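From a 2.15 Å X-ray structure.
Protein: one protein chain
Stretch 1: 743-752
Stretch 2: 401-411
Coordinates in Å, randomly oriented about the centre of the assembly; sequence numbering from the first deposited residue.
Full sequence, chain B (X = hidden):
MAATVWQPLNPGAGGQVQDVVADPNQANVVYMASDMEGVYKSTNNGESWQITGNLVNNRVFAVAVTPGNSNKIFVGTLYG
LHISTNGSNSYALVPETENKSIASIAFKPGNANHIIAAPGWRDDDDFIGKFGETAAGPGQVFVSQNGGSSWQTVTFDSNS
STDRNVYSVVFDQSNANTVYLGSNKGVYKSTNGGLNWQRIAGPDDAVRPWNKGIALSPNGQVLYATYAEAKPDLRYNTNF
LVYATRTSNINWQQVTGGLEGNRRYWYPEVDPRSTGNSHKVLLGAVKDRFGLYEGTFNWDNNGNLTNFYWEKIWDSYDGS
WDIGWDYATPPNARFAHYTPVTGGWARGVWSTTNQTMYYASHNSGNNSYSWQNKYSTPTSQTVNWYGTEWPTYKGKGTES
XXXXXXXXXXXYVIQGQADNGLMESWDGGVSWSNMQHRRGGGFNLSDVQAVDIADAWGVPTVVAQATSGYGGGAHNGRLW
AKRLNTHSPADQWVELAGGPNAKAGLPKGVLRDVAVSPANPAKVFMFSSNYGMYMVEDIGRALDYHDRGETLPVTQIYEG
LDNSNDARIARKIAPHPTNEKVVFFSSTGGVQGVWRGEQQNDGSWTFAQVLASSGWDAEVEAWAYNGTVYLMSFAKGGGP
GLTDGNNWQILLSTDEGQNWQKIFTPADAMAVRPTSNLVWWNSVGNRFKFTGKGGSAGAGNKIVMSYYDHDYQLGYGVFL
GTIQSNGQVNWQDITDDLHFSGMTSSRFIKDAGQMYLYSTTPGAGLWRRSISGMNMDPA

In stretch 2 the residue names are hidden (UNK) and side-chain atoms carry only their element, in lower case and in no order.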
# COMPACT_ATOMS: atom_id res chain seq x y z
N MET B 743 4.19 16.96 -43.85
CA MET B 743 4.59 16.21 -42.67
C MET B 743 5.48 17.04 -41.76
O MET B 743 6.35 17.78 -42.23
CB MET B 743 5.33 14.92 -43.05
CG MET B 743 4.44 13.90 -43.74
SD MET B 743 5.38 12.49 -44.33
CE MET B 743 4.05 11.47 -44.98
N THR B 744 5.26 16.91 -40.45
CA THR B 744 6.13 17.50 -39.45
C THR B 744 7.16 16.52 -38.90
O THR B 744 8.23 16.95 -38.46
CB THR B 744 5.31 18.06 -38.28
OG1 THR B 744 4.38 17.07 -37.83
CG2 THR B 744 4.54 19.31 -38.71
N SER B 745 6.86 15.22 -38.93
CA SER B 745 7.76 14.22 -38.40
C SER B 745 7.44 12.87 -39.04
O SER B 745 6.30 12.59 -39.39
CB SER B 745 7.64 14.10 -36.87
OG SER B 745 6.48 13.38 -36.51
N SER B 746 8.48 12.04 -39.17
CA SER B 746 8.33 10.66 -39.62
C SER B 746 9.29 9.77 -38.84
O SER B 746 10.42 10.17 -38.55
CB SER B 746 8.58 10.52 -41.13
OG SER B 746 7.70 11.34 -41.88
N ARG B 747 8.82 8.57 -38.50
CA ARG B 747 9.64 7.57 -37.84
C ARG B 747 9.35 6.22 -38.46
O ARG B 747 8.19 5.89 -38.74
CB ARG B 747 9.37 7.50 -36.33
CG ARG B 747 9.80 8.72 -35.53
CD ARG B 747 9.74 8.43 -34.04
NE ARG B 747 9.70 9.65 -33.24
CZ ARG B 747 10.77 10.27 -32.77
NH1 ARG B 747 11.98 9.80 -33.03
NH2 ARG B 747 10.64 11.38 -32.04
N PHE B 748 10.40 5.44 -38.70
CA PHE B 748 10.25 4.05 -39.10
C PHE B 748 10.14 3.19 -37.85
O PHE B 748 11.05 3.18 -37.02
CB PHE B 748 11.42 3.59 -39.97
CG PHE B 748 11.40 4.18 -41.36
CD1 PHE B 748 10.59 3.64 -42.34
CD2 PHE B 748 12.20 5.27 -41.67
CE1 PHE B 748 10.58 4.18 -43.61
CE2 PHE B 748 12.18 5.81 -42.94
CZ PHE B 748 11.37 5.26 -43.91
N ILE B 749 9.02 2.49 -37.71
CA ILE B 749 8.68 1.79 -36.48
C ILE B 749 8.20 0.39 -36.83
O ILE B 749 7.35 0.22 -37.71
CB ILE B 749 7.61 2.56 -35.68
CG1 ILE B 749 8.16 3.91 -35.23
CG2 ILE B 749 7.16 1.75 -34.47
CD1 ILE B 749 7.20 4.72 -34.41
N LYS B 750 8.75 -0.61 -36.14
CA LYS B 750 8.33 -1.99 -36.30
C LYS B 750 7.19 -2.29 -35.33
O LYS B 750 7.32 -2.06 -34.13
CB LYS B 750 9.50 -2.95 -36.06
CG LYS B 750 9.16 -4.41 -36.29
CD LYS B 750 10.41 -5.25 -36.46
CE LYS B 750 10.64 -5.62 -37.92
NZ LYS B 750 10.58 -7.10 -38.13
N ASP B 751 6.09 -2.81 -35.86
CA ASP B 751 4.90 -3.09 -35.06
C ASP B 751 4.37 -4.46 -35.46
O ASP B 751 3.92 -4.64 -36.60
CB ASP B 751 3.83 -2.01 -35.26
CG ASP B 751 2.60 -2.25 -34.40
OD1 ASP B 751 2.70 -2.15 -33.16
OD2 ASP B 751 1.52 -2.53 -34.98
N ALA B 752 4.43 -5.42 -34.53
CA ALA B 752 3.96 -6.78 -34.76
C ALA B 752 4.65 -7.42 -35.97
O ALA B 752 4.02 -8.03 -36.83
CB ALA B 752 2.44 -6.82 -34.92
N UNK B 401 -5.92 17.83 -36.55
CA UNK B 401 -5.00 18.35 -35.55
C UNK B 401 -3.67 18.70 -36.18
O UNK B 401 -3.20 18.02 -37.10
c UNK B 401 -4.78 17.34 -34.42
c UNK B 401 -6.09 16.99 -33.74
o UNK B 401 -4.17 16.15 -34.95
N UNK B 402 -3.06 19.77 -35.68
CA UNK B 402 -1.64 20.03 -35.93
C UNK B 402 -0.84 19.15 -34.98
O UNK B 402 -0.80 19.40 -33.77
c UNK B 402 2.52 22.62 -37.33
c UNK B 402 2.45 21.77 -36.24
c UNK B 402 0.04 21.91 -36.29
o UNK B 402 3.75 22.96 -37.82
c UNK B 402 1.36 23.12 -37.90
c UNK B 402 1.22 21.43 -35.73
c UNK B 402 -1.32 21.51 -35.73
c UNK B 402 0.13 22.76 -37.39
N UNK B 403 -0.19 18.12 -35.52
CA UNK B 403 0.61 17.21 -34.72
C UNK B 403 2.09 17.41 -35.04
O UNK B 403 2.49 17.35 -36.20
o UNK B 403 -1.21 15.62 -34.78
c UNK B 403 0.92 14.83 -34.00
c UNK B 403 0.20 15.76 -34.97
N UNK B 404 2.88 17.66 -33.99
CA UNK B 404 4.31 17.96 -34.14
C UNK B 404 5.15 16.70 -34.29
O UNK B 404 6.09 16.67 -35.09
c UNK B 404 3.38 22.67 -32.06
c UNK B 404 3.38 20.32 -31.63
c UNK B 404 4.84 18.72 -32.92
c UNK B 404 4.78 21.21 -33.34
c UNK B 404 2.91 21.59 -31.34
o UNK B 404 2.92 23.93 -31.76
c UNK B 404 4.31 20.11 -32.65
c UNK B 404 4.32 22.49 -33.06
N UNK B 405 4.87 15.67 -33.49
CA UNK B 405 5.79 14.56 -33.28
C UNK B 405 4.99 13.36 -32.80
O UNK B 405 3.84 13.50 -32.36
c UNK B 405 6.89 14.94 -32.28
o UNK B 405 8.13 13.11 -33.16
o UNK B 405 9.27 14.59 -31.97
c UNK B 405 8.19 14.15 -32.47
N UNK B 406 5.59 12.18 -32.89
CA UNK B 406 4.97 10.93 -32.46
C UNK B 406 6.03 10.05 -31.83
O UNK B 406 7.21 10.11 -32.19
c UNK B 406 3.48 8.98 -33.14
c UNK B 406 5.28 9.80 -34.70
c UNK B 406 4.27 10.20 -33.63
N UNK B 407 5.61 9.24 -30.85
CA UNK B 407 6.47 8.22 -30.26
C UNK B 407 5.62 7.00 -29.95
O UNK B 407 4.44 7.12 -29.59
c UNK B 407 7.17 8.73 -29.00
N UNK B 408 6.22 5.82 -30.07
CA UNK B 408 5.52 4.55 -29.92
C UNK B 408 6.34 3.63 -29.03
O UNK B 408 7.56 3.53 -29.18
c UNK B 408 4.64 2.50 -31.10
c UNK B 408 4.38 4.74 -32.17
c UNK B 408 5.26 3.88 -31.29
N UNK B 409 5.66 2.95 -28.10
CA UNK B 409 6.27 1.81 -27.42
C UNK B 409 5.20 0.77 -27.15
O UNK B 409 4.29 1.02 -26.35
n UNK B 409 7.32 0.13 -24.76
c UNK B 409 9.15 0.89 -25.69
n UNK B 409 9.42 -0.25 -24.98
c UNK B 409 6.96 2.22 -26.12
c UNK B 409 8.30 -0.69 -24.43
c UNK B 409 7.82 1.14 -25.55
N UNK B 410 5.31 -0.39 -27.81
CA UNK B 410 4.34 -1.49 -27.68
C UNK B 410 2.96 -0.95 -28.01
O UNK B 410 2.78 -0.40 -29.11
c UNK B 410 5.84 -2.78 -26.04
c UNK B 410 5.95 -3.38 -24.66
c UNK B 410 4.49 -2.14 -26.30
o UNK B 410 4.97 -3.28 -23.89
o UNK B 410 7.02 -3.94 -24.33
N UNK B 411 1.97 -1.07 -27.13
CA UNK B 411 0.61 -0.60 -27.38
C UNK B 411 0.45 0.90 -27.16
O UNK B 411 -0.60 1.45 -27.51
c UNK B 411 -0.08 -1.17 -25.02
n UNK B 411 -0.95 -0.45 -24.31
c UNK B 411 -0.38 -1.35 -26.49
o UNK B 411 0.93 -1.65 -24.52
O HOH W 1 8.86 16.85 -35.24
O HOH W 2 1.37 0.02 -31.46
O HOH W 3 4.87 -1.55 -31.38

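Position 401 carries one carbon bearing an oxygen and a second carbon, and it touches nothing on stretch 1. It is Thr-401.

At 402 one carbon leads to a six-carbon ring with an oxygen at its far end. The CA-to-CB bond points sideways, yet the long ring brings its tip to stretch 1, where the ring oxygen of 402 lies 3.8 Å from CG2 of Thr-744. This is Tyr-402.

Position 403 repeats the pattern of one carbon with an oxygen and a carbon, and its side chain makes no contact with stretch 1, so it is Thr-403. The backbone does the work instead: Thr-744 OG1 donates a short hydrogen bond of 2.5 Å to Thr-403 O, at the first residue of the strand.

Position 404 has another six-carbon ring with a terminal oxygen. The CA-to-CB bond points away; the backbone carbonyl makes the contact, its O 3.5 Å from CB of Ser-745. This is Tyr-404. Water 1 lies 2.8 Å from Tyr-404 O and 3.3 Å from Thr-744 O.

At 405 there are two carbons, the second carrying two oxygens, a short carboxylate. One oxygen of 405 lies 3.2 Å from Arg-747 NH2. With four side-chain atoms this is Asp-405, and the oxygen is OD1. The pair forms a salt bridge whose hydrogen bond is weak, at an angle of 133°. The same OD1 accepts a 2.7 Å bond from the backbone N of position 406, which braces the carboxylate against its own strand.

Position 406 is three carbons, one branching into two, with no heteroatom. The side chain lies beside Ser-745, one branch carbon of 406 being 4.2 Å from Ser-745 OG. This is Val-406. Its carbonyl also takes part: Arg-747 NE donates to Val-406 O over 2.7 Å at 155°, with the acceptor at the guanidinium edge, near its plane.

A single carbon at 407, without contact to stretch 1, makes this Ala-407.

Position 408 is again three carbons with a fork at CB, and its CA-to-CB bond points toward stretch 1. One branch carbon of 408 packs 3.6 Å from CD1 of Ile-749, an apolar contact. This is Val-408.

At 409 one carbon bears a five-membered ring of three carbons and two nitrogens, and the CA-to-CB bond points away. It is His-409.

Position 410 has a chain of three carbons, the third carrying two oxygens, so it is Glu-410. Its CA-to-CB bond points away, but waters 2 and 3 each bridge Glu-410 O and Asp-751 OD1.

Position 411 has two carbons, the second with one oxygen and one nitrogen: Asn-411, its CA-to-CB bond pointing away.

The strands run nearly parallel, at 16°, and no backbone-to-backbone hydrogen bond joins them. Side chains of stretch 1 reach instead for carbonyls of stretch 2: Thr-744 at one end, Arg-747 in the middle, where a salt bridge to Asp-405 pairs opposite charges. Beyond them the Ile-749 and Val-408 pair makes an apolar contact, and water finishes the seam.

Stretch 2 (401-411) TYTYDVAVHEN
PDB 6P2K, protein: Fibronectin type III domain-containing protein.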